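Eukaryotic peptide chain release factor GTP-binding subunit (Schizosaccharomyces pombe, PDB 1R5B) is a GTP-binding translation release factor of the eRF3 family, built from a P-loop GTPase domain followed by two beta-barrel domains. Local coordinates at residues N301-L313 against Y350-T362. Residues are numbered along the deposited sequence; the frame is centred on the assembly and turned at random.
Sequences NSNVLVMPINQTL and YVLTSTKNPVHAT
T353 O takes the N-H of L305 at 2.7 Å, almost straight at 170°, and L305 O in turn receives T353 N. M307 and V351 form the next hydrogen-bonded pair in the antiparallel pairing of strands 302-307 and 351-353, within the beta barrel that follows the GTPase domain. Between these pairs sits the non-hydrogen-bonded pair V306 and L352, whose side chains lie side by side, CG2 of V306 3.9 Å from CD2 of L352. L305, M307, V351 and T353 occupy the other face. There T353 turns OG1 anti to its own N (chi1 -170°), where it accepts V359 N and also bonds F274 O; its methyl CG2 is left against CB of L305. P358 CB meets L305 CD2 at 3.8 Å, V359 CG1 packs on M307 CB, and A361 CB packs against CB of P308, whose ring also touches C435 of the C-terminal domain. P308 follows a cis peptide bond, and the P308 and Y350 side chains cross at about a right angle. I309 CG2 approaches the Y350 ring obliquely, 3.6 Å from CE1 of Y350, while P308 CD makes a CH-pi contact over one face, 3.6 Å from the Y350 ring centroid.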
ATOM      1  N   ASN A 301      18.547   7.275 -14.891  1.00 36.74           N
ATOM      2  CA  ASN A 301      18.818   6.871 -16.275  1.00 37.29           C
ATOM      3  C   ASN A 301      17.960   5.705 -16.762  1.00 37.82           C
ATOM      4  O   ASN A 301      18.453   4.782 -17.408  1.00 38.39           O
ATOM      5  CB  ASN A 301      20.296   6.581 -16.473  1.00 37.05           C
ATOM      6  CG  ASN A 301      21.161   7.764 -16.092  1.00 37.86           C
ATOM      7  OD1 ASN A 301      21.237   8.756 -16.826  1.00 37.90           O
ATOM      8  ND2 ASN A 301      21.813   7.673 -14.937  1.00 38.33           N
ATOM      9  N   SER A 302      16.674   5.766 -16.445  1.00 38.19           N
ATOM     10  CA  SER A 302      15.701   4.806 -16.934  1.00 38.61           C
ATOM     11  C   SER A 302      14.747   5.490 -17.900  1.00 38.06           C
ATOM     12  O   SER A 302      14.364   6.639 -17.692  1.00 38.46           O
ATOM     13  CB  SER A 302      14.895   4.233 -15.776  1.00 38.81           C
ATOM     14  OG  SER A 302      15.762   3.718 -14.786  1.00 41.48           O
ATOM     15  N   ASN A 303      14.363   4.781 -18.952  1.00 37.20           N
ATOM     16  CA  ASN A 303      13.334   5.265 -19.849  1.00 36.31           C
ATOM     17  C   ASN A 303      11.981   5.048 -19.207  1.00 35.37           C
ATOM     18  O   ASN A 303      11.803   4.112 -18.448  1.00 35.57           O
ATOM     19  CB  ASN A 303      13.400   4.540 -21.197  1.00 36.45           C
ATOM     20  CG  ASN A 303      14.557   5.008 -22.055  1.00 36.11           C
ATOM     21  OD1 ASN A 303      15.223   5.992 -21.748  1.00 35.32           O
ATOM     22  ND2 ASN A 303      14.791   4.300 -23.147  1.00 36.23           N
ATOM     23  N   VAL A 304      11.042   5.941 -19.498  1.00 34.19           N
ATOM     24  CA  VAL A 304       9.670   5.810 -19.059  1.00 33.29           C
ATOM     25  C   VAL A 304       8.756   6.212 -20.196  1.00 32.72           C
ATOM     26  O   VAL A 304       9.162   6.890 -21.111  1.00 32.47           O
ATOM     27  CB  VAL A 304       9.364   6.672 -17.811  1.00 33.14           C
ATOM     28  CG1 VAL A 304      10.361   6.384 -16.694  1.00 32.69           C
ATOM     29  CG2 VAL A 304       9.357   8.151 -18.150  1.00 33.72           C
ATOM     30  N   LEU A 305       7.506   5.785 -20.118  1.00 32.69           N
ATOM     31  CA  LEU A 305       6.504   6.083 -21.137  1.00 32.45           C
ATOM     32  C   LEU A 305       5.519   7.065 -20.556  1.00 31.87           C
ATOM     33  O   LEU A 305       5.123   6.931 -19.412  1.00 31.31           O
ATOM     34  CB  LEU A 305       5.785   4.800 -21.552  1.00 32.27           C
ATOM     35  CG  LEU A 305       4.814   4.925 -22.716  1.00 33.39           C
ATOM     36  CD1 LEU A 305       5.551   5.264 -24.009  1.00 33.78           C
ATOM     37  CD2 LEU A 305       4.023   3.647 -22.876  1.00 33.34           C
ATOM     38  N   VAL A 306       5.155   8.080 -21.323  1.00 31.78           N
ATOM     39  CA  VAL A 306       4.063   8.941 -20.925  1.00 32.04           C
ATOM     40  C   VAL A 306       2.815   8.426 -21.615  1.00 31.99           C
ATOM     41  O   VAL A 306       2.711   8.496 -22.838  1.00 32.19           O
ATOM     42  CB  VAL A 306       4.274  10.413 -21.328  1.00 32.28           C
ATOM     43  CG1 VAL A 306       3.176  11.277 -20.705  1.00 32.79           C
ATOM     44  CG2 VAL A 306       5.650  10.918 -20.918  1.00 32.15           C
ATOM     45  N   MET A 307       1.880   7.888 -20.839  1.00 32.22           N
ATOM     46  CA  MET A 307       0.523   7.620 -21.342  1.00 32.25           C
ATOM     47  C   MET A 307      -0.378   8.823 -21.036  1.00 32.22           C
ATOM     48  O   MET A 307      -0.130   9.533 -20.066  1.00 32.42           O
ATOM     49  CB  MET A 307      -0.029   6.331 -20.719  1.00 31.81           C
ATOM     50  CG  MET A 307       0.616   5.059 -21.275  1.00 31.77           C
ATOM     51  SD  MET A 307       0.742   5.025 -23.052  1.00 27.72           S
ATOM     52  CE  MET A 307      -0.796   4.482 -23.436  1.00 31.74           C
ATOM     53  N   PRO A 308      -1.425   9.067 -21.824  1.00 32.50           N
ATOM     54  CA  PRO A 308      -1.884   8.207 -22.928  1.00 32.68           C
ATOM     55  C   PRO A 308      -1.261   8.482 -24.311  1.00 32.65           C
ATOM     56  O   PRO A 308      -1.669   7.848 -25.280  1.00 32.50           O
ATOM     57  CB  PRO A 308      -3.374   8.556 -22.992  1.00 32.80           C
ATOM     58  CG  PRO A 308      -3.394  10.039 -22.691  1.00 32.66           C
ATOM     59  CD  PRO A 308      -2.299  10.245 -21.662  1.00 32.52           C
ATOM     60  N   ILE A 309      -0.301   9.396 -24.395  1.00 32.76           N
ATOM     61  CA  ILE A 309       0.246   9.845 -25.676  1.00 32.83           C
ATOM     62  C   ILE A 309       1.310   8.914 -26.289  1.00 33.22           C
ATOM     63  O   ILE A 309       1.709   9.105 -27.441  1.00 33.37           O
ATOM     64  CB  ILE A 309       0.794  11.298 -25.553  1.00 32.66           C
ATOM     65  CG1 ILE A 309       1.875  11.408 -24.469  1.00 32.28           C
ATOM     66  CG2 ILE A 309      -0.347  12.264 -25.259  1.00 32.69           C
ATOM     67  CD1 ILE A 309       2.675  12.688 -24.547  1.00 31.86           C
ATOM     68  N   ASN A 310       1.768   7.928 -25.525  1.00 33.41           N
ATOM     69  CA  ASN A 310       2.724   6.940 -26.011  1.00 33.82           C
ATOM     70  C   ASN A 310       4.091   7.542 -26.392  1.00 34.35           C
ATOM     71  O   ASN A 310       4.709   7.156 -27.393  1.00 34.06           O
ATOM     72  CB  ASN A 310       2.105   6.169 -27.187  1.00 33.87           C
ATOM     73  CG  ASN A 310       2.671   4.767 -27.337  1.00 33.88           C
ATOM     74  OD1 ASN A 310       3.060   4.135 -26.356  1.00 33.55           O
ATOM     75  ND2 ASN A 310       2.715   4.272 -28.583  1.00 34.19           N
ATOM     76  N   GLN A 311       4.560   8.470 -25.561  1.00 34.80           N
ATOM     77  CA  GLN A 311       5.835   9.145 -25.753  1.00 35.14           C
ATOM     78  C   GLN A 311       6.864   8.690 -24.710  1.00 35.18           C
ATOM     79  O   GLN A 311       6.618   8.767 -23.503  1.00 35.27           O
ATOM     80  CB  GLN A 311       5.620  10.653 -25.640  1.00 35.47           C
ATOM     81  CG  GLN A 311       6.877  11.521 -25.812  1.00 36.72           C
ATOM     82  CD  GLN A 311       7.401  11.548 -27.235  1.00 37.89           C
ATOM     83  OE1 GLN A 311       8.611  11.609 -27.446  1.00 39.49           O
ATOM     84  NE2 GLN A 311       6.497  11.505 -28.208  1.00 38.02           N
ATOM     85  N   THR A 312       8.016   8.228 -25.185  1.00 35.12           N
ATOM     86  CA  THR A 312       9.107   7.798 -24.316  1.00 35.11           C
ATOM     87  C   THR A 312       9.958   8.993 -23.876  1.00 34.78           C
ATOM     88  O   THR A 312      10.143   9.931 -24.633  1.00 34.93           O
ATOM     89  CB  THR A 312       9.976   6.734 -25.039  1.00 35.16           C
ATOM     90  OG1 THR A 312       9.208   5.537 -25.256  1.00 35.23           O
ATOM     91  CG2 THR A 312      11.110   6.260 -24.154  1.00 35.59           C
ATOM     92  N   LEU A 313      10.444   8.947 -22.636  1.00 34.57           N
ATOM     93  CA  LEU A 313      11.372   9.942 -22.083  1.00 34.31           C
ATOM     94  C   LEU A 313      12.401   9.258 -21.186  1.00 33.95           C
ATOM     95  O   LEU A 313      12.153   8.188 -20.652  1.00 33.52           O
ATOM     96  CB  LEU A 313      10.623  10.971 -21.238  1.00 34.39           C
ATOM     97  CG  LEU A 313       9.621  11.916 -21.903  1.00 34.93           C
ATOM     98  CD1 LEU A 313       8.817  12.623 -20.821  1.00 35.29           C
ATOM     99  CD2 LEU A 313      10.314  12.942 -22.816  1.00 35.55           C
ATOM    100  N   TYR A 350      -1.375  13.101 -16.972  1.00 35.35           N
ATOM    101  CA  TYR A 350      -0.713  12.050 -17.724  1.00 35.09           C
ATOM    102  C   TYR A 350       0.149  11.279 -16.756  1.00 35.13           C
ATOM    103  O   TYR A 350       0.426  11.741 -15.654  1.00 35.35           O
ATOM    104  CB  TYR A 350       0.136  12.647 -18.849  1.00 35.09           C
ATOM    105  CG  TYR A 350      -0.653  13.210 -20.025  1.00 33.86           C
ATOM    106  CD1 TYR A 350       0.017  13.694 -21.147  1.00 33.37           C
ATOM    107  CD2 TYR A 350      -2.056  13.250 -20.032  1.00 32.30           C
ATOM    108  CE1 TYR A 350      -0.674  14.203 -22.244  1.00 32.89           C
ATOM    109  CE2 TYR A 350      -2.756  13.758 -21.135  1.00 32.31           C
ATOM    110  CZ  TYR A 350      -2.056  14.240 -22.233  1.00 31.71           C
ATOM    111  OH  TYR A 350      -2.709  14.747 -23.333  1.00 30.38           O
ATOM    112  N   VAL A 351       0.577  10.094 -17.151  1.00 35.24           N
ATOM    113  CA  VAL A 351       1.171   9.184 -16.191  1.00 35.08           C
ATOM    114  C   VAL A 351       2.466   8.613 -16.725  1.00 35.07           C
ATOM    115  O   VAL A 351       2.494   8.077 -17.834  1.00 35.28           O
ATOM    116  CB  VAL A 351       0.195   8.046 -15.847  1.00 34.98           C
ATOM    117  CG1 VAL A 351       0.849   7.038 -14.910  1.00 35.20           C
ATOM    118  CG2 VAL A 351      -1.068   8.602 -15.219  1.00 35.10           C
ATOM    119  N   LEU A 352       3.534   8.744 -15.942  1.00 34.55           N
ATOM    120  CA  LEU A 352       4.783   8.093 -16.273  1.00 34.91           C
ATOM    121  C   LEU A 352       4.604   6.636 -15.960  1.00 34.85           C
ATOM    122  O   LEU A 352       4.005   6.281 -14.949  1.00 34.93           O
ATOM    123  CB  LEU A 352       5.950   8.674 -15.479  1.00 34.76           C
ATOM    124  CG  LEU A 352       6.125  10.187 -15.616  1.00 35.82           C
ATOM    125  CD1 LEU A 352       7.393  10.622 -14.916  1.00 36.52           C
ATOM    126  CD2 LEU A 352       6.140  10.632 -17.080  1.00 35.95           C
ATOM    127  N   THR A 353       5.107   5.785 -16.831  1.00 34.98           N
ATOM    128  CA  THR A 353       4.948   4.368 -16.636  1.00 35.36           C
ATOM    129  C   THR A 353       5.988   3.536 -17.368  1.00 35.74           C
ATOM    130  O   THR A 353       6.836   4.049 -18.113  1.00 35.67           O
ATOM    131  CB  THR A 353       3.525   3.960 -17.027  1.00 35.51           C
ATOM    132  OG1 THR A 353       3.293   2.604 -16.624  1.00 37.10           O
ATOM    133  CG2 THR A 353       3.339   3.947 -18.524  1.00 35.97           C
ATOM    134  N   SER A 354       5.944   2.242 -17.096  1.00 36.24           N
ATOM    135  CA  SER A 354       6.804   1.262 -17.739  1.00 36.28           C
ATOM    136  C   SER A 354       6.602   1.239 -19.238  1.00 36.26           C
ATOM    137  O   SER A 354       5.474   1.278 -19.711  1.00 35.97           O
ATOM    138  CB  SER A 354       6.460  -0.118 -17.190  1.00 36.51           C
ATOM    139  OG  SER A 354       7.263  -1.124 -17.771  1.00 38.40           O
ATOM    140  N   THR A 355       7.695   1.130 -19.981  1.00 36.62           N
ATOM    141  CA  THR A 355       7.605   0.949 -21.427  1.00 37.02           C
ATOM    142  C   THR A 355       7.172  -0.461 -21.801  1.00 37.41           C
ATOM    143  O   THR A 355       6.583  -0.643 -22.856  1.00 37.84           O
ATOM    144  CB  THR A 355       8.930   1.258 -22.126  1.00 36.73           C
ATOM    145  OG1 THR A 355       9.950   0.392 -21.618  1.00 37.71           O
ATOM    146  CG2 THR A 355       9.404   2.666 -21.809  1.00 36.00           C
ATOM    147  N   LYS A 356       7.459  -1.450 -20.957  1.00 37.57           N
ATOM    148  CA  LYS A 356       7.070  -2.838 -21.243  1.00 37.86           C
ATOM    149  C   LYS A 356       5.597  -3.118 -20.938  1.00 37.57           C
ATOM    150  O   LYS A 356       4.887  -3.644 -21.786  1.00 37.70           O
ATOM    151  CB  LYS A 356       7.934  -3.824 -20.456  1.00 38.16           C
ATOM    152  CG  LYS A 356       9.428  -3.724 -20.741  1.00 40.08           C
ATOM    153  CD  LYS A 356       9.911  -4.885 -21.602  1.00 41.77           C
ATOM    154  CE  LYS A 356      11.227  -4.578 -22.300  1.00 42.63           C
ATOM    155  NZ  LYS A 356      11.499  -5.565 -23.412  1.00 43.69           N
ATOM    156  N   ASN A 357       5.151  -2.794 -19.725  1.00 36.93           N
ATOM    157  CA  ASN A 357       3.769  -3.053 -19.307  1.00 36.64           C
ATOM    158  C   ASN A 357       3.107  -1.761 -18.829  1.00 35.10           C
ATOM    159  O   ASN A 357       2.922  -1.549 -17.644  1.00 34.30           O
ATOM    160  CB  ASN A 357       3.742  -4.104 -18.188  1.00 37.34           C
ATOM    161  CG  ASN A 357       4.310  -5.438 -18.634  1.00 40.43           C
ATOM    162  OD1 ASN A 357       3.767  -6.093 -19.537  1.00 45.10           O
ATOM    163  ND2 ASN A 357       5.423  -5.844 -18.024  1.00 43.82           N
ATOM    164  N   PRO A 358       2.746  -0.893 -19.758  1.00 33.90           N
ATOM    165  CA  PRO A 358       2.295   0.451 -19.402  1.00 33.22           C
ATOM    166  C   PRO A 358       0.959   0.462 -18.667  1.00 32.59           C
ATOM    167  O   PRO A 358       0.128  -0.406 -18.906  1.00 32.43           O
ATOM    168  CB  PRO A 358       2.143   1.124 -20.766  1.00 33.08           C
ATOM    169  CG  PRO A 358       1.799  -0.013 -21.675  1.00 33.14           C
ATOM    170  CD  PRO A 358       2.701  -1.116 -21.217  1.00 33.97           C
ATOM    171  N   VAL A 359       0.765   1.442 -17.791  1.00 31.62           N
ATOM    172  CA  VAL A 359      -0.533   1.721 -17.214  1.00 31.13           C
ATOM    173  C   VAL A 359      -1.575   1.792 -18.316  1.00 31.00           C
ATOM    174  O   VAL A 359      -1.299   2.321 -19.394  1.00 31.21           O
ATOM    175  CB  VAL A 359      -0.541   3.067 -16.458  1.00 31.00           C
ATOM    176  CG1 VAL A 359      -0.464   4.253 -17.395  1.00 30.89           C
ATOM    177  CG2 VAL A 359      -1.758   3.187 -15.608  1.00 32.34           C
ATOM    178  N   HIS A 360      -2.772   1.288 -18.040  1.00 30.20           N
ATOM    179  CA  HIS A 360      -3.856   1.334 -19.012  1.00 29.86           C
ATOM    180  C   HIS A 360      -4.385   2.742 -19.213  1.00 29.54           C
ATOM    181  O   HIS A 360      -4.254   3.585 -18.348  1.00 29.84           O
ATOM    182  CB  HIS A 360      -4.999   0.422 -18.585  1.00 29.41           C
ATOM    183  CG  HIS A 360      -4.656  -1.025 -18.657  1.00 29.24           C
ATOM    184  ND1 HIS A 360      -5.156  -1.858 -19.636  1.00 27.25           N
ATOM    185  CD2 HIS A 360      -3.844  -1.787 -17.884  1.00 28.81           C
ATOM    186  CE1 HIS A 360      -4.677  -3.076 -19.454  1.00 28.81           C
ATOM    187  NE2 HIS A 360      -3.880  -3.060 -18.398  1.00 29.34           N
ATOM    188  N   ALA A 361      -4.960   2.971 -20.381  1.00 29.41           N
ATOM    189  CA  ALA A 361      -5.646   4.201 -20.693  1.00 29.47           C
ATOM    190  C   ALA A 361      -6.799   3.835 -21.598  1.00 29.45           C
ATOM    191  O   ALA A 361      -6.675   2.951 -22.445  1.00 29.29           O
ATOM    192  CB  ALA A 361      -4.735   5.152 -21.386  1.00 29.66           C
ATOM    193  N   THR A 362      -7.926   4.502 -21.407  1.00 29.55           N
ATOM    194  CA  THR A 362      -9.137   4.140 -22.125  1.00 29.80           C
ATOM    195  C   THR A 362     -10.116   5.292 -22.151  1.00 29.79           C
ATOM    196  O   THR A 362      -9.925   6.284 -21.462  1.00 29.18           O
ATOM    197  CB  THR A 362      -9.772   2.893 -21.462  1.00 29.87           C
ATOM    198  OG1 THR A 362     -10.767   2.318 -22.309  1.00 29.36           O
ATOM    199  CG2 THR A 362     -10.535   3.267 -20.202  1.00 30.72           C
TER
HETATM  200  O   HOH W   1      10.381   1.376 -18.129  1.00 59.43           O